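Local coordinates for glutamate racemase (Francisella tularensis subsp. tularensis, PDB 3OUT), which is a bacterial member of the Asp/Glu/hydantoin racemase family, an alpha/beta protein built around two parallel beta-sheets, at residues A127-I132 with I139-N144; H188-K193 with L204-L209. One frame throughout, in Å; residues are numbered along the deposited sequence.

Contact 1 of 2, residues A127-I132 with I139-N144; sequences AYALQI and IEVYSN
Ile132 and Val141 form the centre of an apolar seam between helix 127-135 and strand 140-145, an example of a helix settling on the sheet edge it leads to. Val141 splits its two methyls between successive turns of the helix. CG2, beside its own backbone N, lies 3.8 Å from Ile132 CG2. CG1, anti to that N (chi1 -177°), turns to the preceding helical turn and stands 3.9 Å from Ala129 CB. Ile132 CG2 is shared: it also touches Ile139 CD1 at 3.8 Å, the two isoleucine side chains crossing at about a right angle.

No direct hydrogen bond joins the segments, but a water links them, accepting from Ala129 N at 3.2 Å and lying 2.9 Å from Ser143 OG. Further out, the strand is held by backbone bonds to Val114 and Val116 of strand 113-118, while Val105 of helix 100-106 packs against Ile132. His133 NE2 bonds to Ile139 O beside the turn. Ala129 also packs on Glu69 of the second subunit, so the seam runs close to a subunit interface. Together with strand 113-118 and helix 120-125, these elements make a beta-alpha-beta crossover between neighbouring parallel strands, with strand 140-145 at the edge of the four-stranded sheet within the chain.

Contact 2 of 2, residues H188-K193 with L204-L209; sequences HYPIIK and LIDPSL
Pro190 and Lys193 meet Asp206 and Leu204 within a beta-alpha-beta unit, in which strand 181-184 passes through helix 193-199 into the parallel neighbouring strand 203-205. The contact lies between the loop after the first strand and the end of the second, with no hydrogen bond across it. At the start of the loop, His188 belongs to the d-glutamic acid pocket and touches that ligand; its NE2 is bonded to Glu154.

Pro190 then presents its ring to the carboxylate of Asp206, the two side chains crossing at about a right angle. The aspartate extends CG anti to its backbone N (chi1 172°), which carries the carboxylate to the proline. There the CB-CG side of the ring makes van der Waals contact with one oxygen, Pro190 CG lying 3.3 Å and Pro190 CB 3.4 Å from Asp206 OD2. The other oxygen, OD1, is gripped by Ser208: it accepts from Ser208 N at 3.1 Å, in a nearly straight bond (170°) that makes an Asx turn capping helix 208-221, and from Ser208 OG at 3.0 Å. Both donors approach from one face, about 40° out of the carboxylate plane, and so would help fix its rotation while OD2 lies against the proline.

Past Ile192, at the N-cap position of helix 193-199, Lys193 N closes a turn on Pro190 O. Beyond CB the lysine chain leads away from Leu204. Leu204 points its CD1 at this first helical residue, 3.5 Å from Lys193 O and 4.1 Å from Lys193 CB.

Overall arrangement
The two contacts follow one another along the chain, contact 1 closing before contact 2 opens, with centres about 17 Å apart. Both reach the same four-stranded parallel sheet, at its two opposite edges within the chain: contact 1 involves strand 140-145 and contact 2 strand 203-205, with strands 113-118 and 181-184 between. They also touch directly, Tyr128 OH lying 4.2 Å from Pro207 CG. That same hydroxyl is hydrogen-bonded to Asn78, a residue of the d-glutamic acid pocket, to which His188 of contact 2 also belongs. The two crossovers thus form the two edges of one sheet; contact 2 supplies a pocket residue, and contact 1 probably bears on the pocket at second hand, through Tyr128.

Contact 1 of 2, residues A127-I132 with I139-N144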
ATOM      1  N   ALA B 127      13.412  10.673  19.602  1.00  9.61           N
ATOM      2  CA  ALA B 127      12.459  11.733  19.785  1.00  9.60           C
ATOM      3  C   ALA B 127      12.223  12.093  21.272  1.00  9.46           C
ATOM      4  O   ALA B 127      12.091  13.270  21.598  1.00  9.51           O
ATOM      5  CB  ALA B 127      11.105  11.366  19.108  1.00  9.86           C
ATOM      6  N   TYR B 128      12.121  11.109  22.158  1.00  9.29           N
ATOM      7  CA  TYR B 128      11.783  11.439  23.552  1.00  9.20           C
ATOM      8  C   TYR B 128      12.926  12.207  24.185  1.00  8.79           C
ATOM      9  O   TYR B 128      12.706  13.227  24.826  1.00 10.37           O
ATOM     10  CB  TYR B 128      11.431  10.206  24.379  1.00  9.06           C
ATOM     11  CG  TYR B 128       9.940   9.971  24.544  1.00  9.91           C
ATOM     12  CD1 TYR B 128       9.214  10.724  25.411  1.00 10.88           C
ATOM     13  CD2 TYR B 128       9.278   8.931  23.866  1.00 10.40           C
ATOM     14  CE1 TYR B 128       7.849  10.502  25.586  1.00 10.59           C
ATOM     15  CE2 TYR B 128       7.975   8.693  24.050  1.00 10.55           C
ATOM     16  CZ  TYR B 128       7.245   9.499  24.921  1.00  9.85           C
ATOM     17  OH  TYR B 128       5.891   9.275  25.091  1.00 11.89           O
ATOM     18  N   ALA B 129      14.151  11.719  24.016  1.00  9.45           N
ATOM     19  CA  ALA B 129      15.304  12.466  24.598  1.00  9.54           C
ATOM     20  C   ALA B 129      15.398  13.867  24.018  1.00  9.93           C
ATOM     21  O   ALA B 129      15.590  14.833  24.734  1.00  9.83           O
ATOM     22  CB  ALA B 129      16.572  11.703  24.379  1.00  9.58           C
ATOM     23  N   LEU B 130      15.243  13.993  22.707  1.00  9.71           N
ATOM     24  CA  LEU B 130      15.295  15.304  22.062  1.00  9.75           C
ATOM     25  C   LEU B 130      14.249  16.270  22.592  1.00  9.19           C
ATOM     26  O   LEU B 130      14.561  17.431  22.912  1.00 10.28           O
ATOM     27  CB  LEU B 130      15.164  15.160  20.552  1.00  9.41           C
ATOM     28  CG  LEU B 130      15.321  16.443  19.738  1.00 12.13           C
ATOM     29  CD1 LEU B 130      16.801  16.858  19.698  1.00 14.37           C
ATOM     30  CD2 LEU B 130      14.667  16.282  18.346  1.00 12.99           C
ATOM     31  N   GLN B 131      13.019  15.798  22.723  1.00  9.72           N
ATOM     32  CA  GLN B 131      11.911  16.676  23.149  1.00 10.54           C
ATOM     33  C   GLN B 131      12.019  17.023  24.619  1.00 11.25           C
ATOM     34  O   GLN B 131      11.683  18.126  25.005  1.00 10.62           O
ATOM     35  CB  GLN B 131      10.558  16.055  22.836  1.00 11.38           C
ATOM     36  CG  GLN B 131      10.306  15.835  21.329  1.00 14.57           C
ATOM     37  CD  GLN B 131      10.217  17.119  20.534  1.00 19.27           C
ATOM     38  OE1 GLN B 131       9.608  18.092  20.972  1.00 23.54           O
ATOM     39  NE2 GLN B 131      10.834  17.126  19.347  1.00 22.05           N
ATOM     40  N   ILE B 132      12.490  16.085  25.427  1.00 10.22           N
ATOM     41  CA  ILE B 132      12.732  16.369  26.843  1.00 10.67           C
ATOM     42  C   ILE B 132      13.815  17.421  26.935  1.00 11.48           C
ATOM     43  O   ILE B 132      13.687  18.385  27.684  1.00 12.63           O
ATOM     44  CB  ILE B 132      13.102  15.097  27.633  1.00 10.68           C
ATOM     45  CG1 ILE B 132      11.896  14.159  27.711  1.00 10.52           C
ATOM     46  CG2 ILE B 132      13.613  15.441  29.055  1.00  7.43           C
ATOM     47  CD1 ILE B 132      12.217  12.721  28.155  1.00 11.02           C
ATOM     48  N   ILE B 139      18.409  17.525  31.837  1.00 13.43           N
ATOM     49  CA  ILE B 139      17.720  16.316  32.301  1.00 12.53           C
ATOM     50  C   ILE B 139      18.461  15.112  31.712  1.00 13.32           C
ATOM     51  O   ILE B 139      18.772  15.056  30.501  1.00 13.32           O
ATOM     52  CB  ILE B 139      16.227  16.302  31.919  1.00 12.33           C
ATOM     53  CG1 ILE B 139      15.477  17.457  32.584  1.00 12.57           C
ATOM     54  CG2 ILE B 139      15.616  14.951  32.293  1.00 11.22           C
ATOM     55  CD1 ILE B 139      14.045  17.628  32.146  1.00 15.90           C
ATOM     56  N   GLU B 140      18.751  14.144  32.568  1.00 12.55           N
ATOM     57  CA  GLU B 140      19.422  12.920  32.172  1.00 12.45           C
ATOM     58  C   GLU B 140      18.340  11.999  31.666  1.00 11.82           C
ATOM     59  O   GLU B 140      17.405  11.689  32.408  1.00 11.64           O
ATOM     60  CB  GLU B 140      20.120  12.268  33.381  1.00 12.74           C
ATOM     61  CG  GLU B 140      21.249  13.073  33.894  1.00 17.68           C
ATOM     62  CD  GLU B 140      21.832  12.528  35.176  1.00 23.35           C
ATOM     63  OE1 GLU B 140      21.139  11.816  35.949  1.00 27.53           O
ATOM     64  OE2 GLU B 140      23.000  12.839  35.423  1.00 25.11           O
ATOM     65  N   VAL B 141      18.459  11.586  30.405  1.00 10.92           N
ATOM     66  CA  VAL B 141      17.475  10.679  29.771  1.00 11.05           C
ATOM     67  C   VAL B 141      18.122   9.354  29.356  1.00 10.90           C
ATOM     68  O   VAL B 141      19.091   9.344  28.611  1.00 13.46           O
ATOM     69  CB  VAL B 141      16.806  11.329  28.557  1.00 10.92           C
ATOM     70  CG1 VAL B 141      15.727  10.367  27.958  1.00 10.00           C
ATOM     71  CG2 VAL B 141      16.179  12.675  28.914  1.00 10.31           C
ATOM     72  N   TYR B 142      17.616   8.262  29.929  1.00 11.19           N
ATOM     73  CA  TYR B 142      18.060   6.907  29.608  1.00 11.90           C
ATOM     74  C   TYR B 142      16.938   6.193  28.838  1.00 12.04           C
ATOM     75  O   TYR B 142      15.798   6.141  29.291  1.00 12.45           O
ATOM     76  CB  TYR B 142      18.343   6.151  30.887  1.00 12.85           C
ATOM     77  CG  TYR B 142      19.543   6.685  31.634  1.00 15.96           C
ATOM     78  CD1 TYR B 142      20.843   6.357  31.236  1.00 18.37           C
ATOM     79  CD2 TYR B 142      19.362   7.495  32.721  1.00 17.40           C
ATOM     80  CE1 TYR B 142      21.946   6.838  31.950  1.00 21.15           C
ATOM     81  CE2 TYR B 142      20.442   7.991  33.439  1.00 20.70           C
ATOM     82  CZ  TYR B 142      21.721   7.659  33.053  1.00 21.98           C
ATOM     83  OH  TYR B 142      22.760   8.157  33.814  1.00 27.18           O
ATOM     84  N   SER B 143      17.279   5.683  27.668  1.00 12.28           N
ATOM     85  CA  SER B 143      16.288   5.098  26.782  1.00 12.51           C
ATOM     86  C   SER B 143      16.659   3.674  26.426  1.00 13.43           C
ATOM     87  O   SER B 143      17.845   3.373  26.183  1.00 13.83           O
ATOM     88  CB  SER B 143      16.219   5.921  25.505  1.00 12.71           C
ATOM     89  OG  SER B 143      15.825   7.268  25.737  1.00 13.30           O
ATOM     90  N   ASN B 144      15.656   2.799  26.366  1.00 11.97           N
ATOM     91  CA  ASN B 144      15.885   1.409  25.955  1.00 12.03           C
ATOM     92  C   ASN B 144      14.689   0.877  25.162  1.00 10.88           C
ATOM     93  O   ASN B 144      13.586   0.937  25.644  1.00 10.96           O
ATOM     94  CB  ASN B 144      16.150   0.509  27.164  1.00 12.53           C
ATOM     95  CG  ASN B 144      16.946  -0.750  26.812  1.00 13.56           C
ATOM     96  OD1 ASN B 144      17.844  -0.708  25.967  1.00 16.92           O
ATOM     97  ND2 ASN B 144      16.635  -1.868  27.489  1.00 14.04           N
TER
HETATM   98  O   HOH W   1      14.864   8.664  23.405  1.00 12.90           O

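Contact 2 of 2, residues H188-K193 with L204-L209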
ATOM      1  N   HIS B 188       0.983   0.238  24.137  1.00  8.93           N
ATOM      2  CA  HIS B 188       0.711  -1.107  24.626  1.00  8.92           C
ATOM      3  C   HIS B 188       1.176  -1.328  26.068  1.00  9.35           C
ATOM      4  O   HIS B 188       0.675  -2.222  26.737  1.00 11.26           O
ATOM      5  CB  HIS B 188       1.394  -2.123  23.725  1.00  8.45           C
ATOM      6  CG  HIS B 188       0.743  -2.279  22.398  1.00  8.15           C
ATOM      7  ND1 HIS B 188       0.395  -1.214  21.591  1.00 11.18           N
ATOM      8  CD2 HIS B 188       0.362  -3.397  21.740  1.00  8.70           C
ATOM      9  CE1 HIS B 188      -0.146  -1.684  20.476  1.00 10.58           C
ATOM     10  NE2 HIS B 188      -0.165  -3.007  20.537  1.00  8.85           N
ATOM     11  N   TYR B 189       2.157  -0.548  26.514  1.00  9.19           N
ATOM     12  CA  TYR B 189       2.901  -0.920  27.733  1.00  9.66           C
ATOM     13  C   TYR B 189       2.096  -0.751  29.026  1.00 10.45           C
ATOM     14  O   TYR B 189       2.347  -1.510  29.961  1.00 10.78           O
ATOM     15  CB  TYR B 189       4.244  -0.211  27.833  1.00  9.47           C
ATOM     16  CG  TYR B 189       5.198  -0.444  26.668  1.00  8.18           C
ATOM     17  CD1 TYR B 189       4.945  -1.393  25.647  1.00  8.46           C
ATOM     18  CD2 TYR B 189       6.398   0.265  26.600  1.00  8.77           C
ATOM     19  CE1 TYR B 189       5.841  -1.542  24.588  1.00  7.69           C
ATOM     20  CE2 TYR B 189       7.275   0.090  25.588  1.00  9.68           C
ATOM     21  CZ  TYR B 189       7.019  -0.841  24.600  1.00  9.18           C
ATOM     22  OH  TYR B 189       7.925  -0.949  23.569  1.00  8.74           O
ATOM     23  N   PRO B 190       1.190   0.244  29.108  1.00 10.32           N
ATOM     24  CA  PRO B 190       0.382   0.328  30.356  1.00 11.71           C
ATOM     25  C   PRO B 190      -0.414  -0.953  30.701  1.00 12.76           C
ATOM     26  O   PRO B 190      -0.684  -1.184  31.879  1.00 13.58           O
ATOM     27  CB  PRO B 190      -0.530   1.528  30.093  1.00 12.21           C
ATOM     28  CG  PRO B 190       0.271   2.416  29.144  1.00 10.46           C
ATOM     29  CD  PRO B 190       0.917   1.399  28.232  1.00  9.78           C
ATOM     30  N   ILE B 191      -0.761  -1.793  29.721  1.00 12.73           N
ATOM     31  CA  ILE B 191      -1.407  -3.098  29.975  1.00 13.69           C
ATOM     32  C   ILE B 191      -0.637  -3.967  30.930  1.00 12.90           C
ATOM     33  O   ILE B 191      -1.254  -4.703  31.721  1.00 14.19           O
ATOM     34  CB  ILE B 191      -1.559  -3.904  28.627  1.00 13.04           C
ATOM     35  CG1 ILE B 191      -2.586  -3.187  27.747  1.00 17.29           C
ATOM     36  CG2 ILE B 191      -1.930  -5.421  28.836  1.00 16.94           C
ATOM     37  CD1 ILE B 191      -4.058  -3.378  28.204  1.00 22.61           C
ATOM     38  N   ILE B 192       0.691  -3.889  30.866  1.00 12.29           N
ATOM     39  CA  ILE B 192       1.577  -4.702  31.680  1.00 11.67           C
ATOM     40  C   ILE B 192       2.238  -3.905  32.823  1.00 12.13           C
ATOM     41  O   ILE B 192       3.267  -4.318  33.347  1.00 12.23           O
ATOM     42  CB  ILE B 192       2.651  -5.476  30.844  1.00 11.82           C
ATOM     43  CG1 ILE B 192       3.622  -4.536  30.107  1.00 11.76           C
ATOM     44  CG2 ILE B 192       1.961  -6.478  29.868  1.00 11.83           C
ATOM     45  CD1 ILE B 192       4.893  -5.215  29.594  1.00 11.54           C
ATOM     46  N   LYS B 193       1.657  -2.769  33.173  1.00 13.38           N
ATOM     47  CA  LYS B 193       2.287  -1.896  34.163  1.00 15.19           C
ATOM     48  C   LYS B 193       2.558  -2.595  35.495  1.00 15.09           C
ATOM     49  O   LYS B 193       3.586  -2.313  36.144  1.00 16.10           O
ATOM     50  CB  LYS B 193       1.474  -0.625  34.395  1.00 15.63           C
ATOM     51  CG  LYS B 193       0.099  -0.751  35.044  1.00 18.90           C
ATOM     52  CD  LYS B 193      -0.499   0.644  35.249  1.00 24.56           C
ATOM     53  CE  LYS B 193      -2.013   0.676  35.152  1.00 27.53           C
ATOM     54  NZ  LYS B 193      -2.703  -0.542  35.664  1.00 31.51           N
ATOM     55  N   LEU B 204       5.634   5.199  37.172  1.00 15.03           N
ATOM     56  CA  LEU B 204       5.402   4.911  35.743  1.00 14.10           C
ATOM     57  C   LEU B 204       4.504   5.976  35.122  1.00 14.66           C
ATOM     58  O   LEU B 204       3.423   6.277  35.639  1.00 16.00           O
ATOM     59  CB  LEU B 204       4.814   3.505  35.561  1.00 14.48           C
ATOM     60  CG  LEU B 204       5.569   2.372  36.266  1.00 13.91           C
ATOM     61  CD1 LEU B 204       4.865   0.991  36.051  1.00 16.13           C
ATOM     62  CD2 LEU B 204       7.003   2.279  35.843  1.00 12.49           C
ATOM     63  N   ILE B 205       4.931   6.533  33.984  1.00 12.59           N
ATOM     64  CA  ILE B 205       4.231   7.612  33.337  1.00 13.61           C
ATOM     65  C   ILE B 205       3.506   7.086  32.093  1.00 13.43           C
ATOM     66  O   ILE B 205       4.138   6.587  31.159  1.00 12.59           O
ATOM     67  CB  ILE B 205       5.208   8.725  32.887  1.00 13.80           C
ATOM     68  CG1 ILE B 205       6.042   9.268  34.048  1.00 17.69           C
ATOM     69  CG2 ILE B 205       4.486   9.858  32.093  1.00 13.49           C
ATOM     70  CD1 ILE B 205       5.250   9.891  35.112  1.00 16.60           C
ATOM     71  N   ASP B 206       2.181   7.232  32.085  1.00 13.98           N
ATOM     72  CA  ASP B 206       1.368   6.819  30.940  1.00 13.31           C
ATOM     73  C   ASP B 206       0.773   8.090  30.375  1.00 14.25           C
ATOM     74  O   ASP B 206      -0.120   8.655  30.998  1.00 15.48           O
ATOM     75  CB  ASP B 206       0.259   5.870  31.403  1.00 13.53           C
ATOM     76  CG  ASP B 206      -0.749   5.546  30.309  1.00 14.18           C
ATOM     77  OD1 ASP B 206      -0.604   6.074  29.178  1.00 13.15           O
ATOM     78  OD2 ASP B 206      -1.643   4.675  30.569  1.00 15.62           O
ATOM     79  N   PRO B 207       1.222   8.515  29.194  1.00 14.28           N
ATOM     80  CA  PRO B 207       0.827   9.827  28.692  1.00 15.13           C
ATOM     81  C   PRO B 207      -0.524   9.891  27.986  1.00 12.98           C
ATOM     82  O   PRO B 207      -0.911  10.964  27.554  1.00 12.80           O
ATOM     83  CB  PRO B 207       1.931  10.135  27.709  1.00 15.39           C
ATOM     84  CG  PRO B 207       2.280   8.850  27.144  1.00 16.70           C
ATOM     85  CD  PRO B 207       2.244   7.906  28.329  1.00 15.27           C
ATOM     86  N   SER B 208      -1.239   8.778  27.815  1.00 12.31           N
ATOM     87  CA  SER B 208      -2.506   8.838  27.043  1.00 13.11           C
ATOM     88  C   SER B 208      -3.566   9.774  27.554  1.00 11.94           C
ATOM     89  O   SER B 208      -4.174  10.506  26.771  1.00 11.23           O
ATOM     90  CB  SER B 208      -3.122   7.451  26.846  1.00 14.96           C
ATOM     91  OG  SER B 208      -3.276   6.789  28.067  1.00 22.49           O
ATOM     92  N   LEU B 209      -3.854   9.743  28.855  1.00 11.36           N
ATOM     93  CA  LEU B 209      -4.890  10.622  29.381  1.00 11.28           C
ATOM     94  C   LEU B 209      -4.478  12.094  29.284  1.00 11.07           C
ATOM     95  O   LEU B 209      -5.294  12.932  28.941  1.00 12.50           O
ATOM     96  CB  LEU B 209      -5.257  10.249  30.825  1.00 12.00           C
ATOM     97  CG  LEU B 209      -6.406  11.061  31.424  1.00 14.82           C
ATOM     98  CD1 LEU B 209      -7.744  10.952  30.644  1.00 13.83           C
ATOM     99  CD2 LEU B 209      -6.539  10.609  32.901  1.00 13.29           C
TER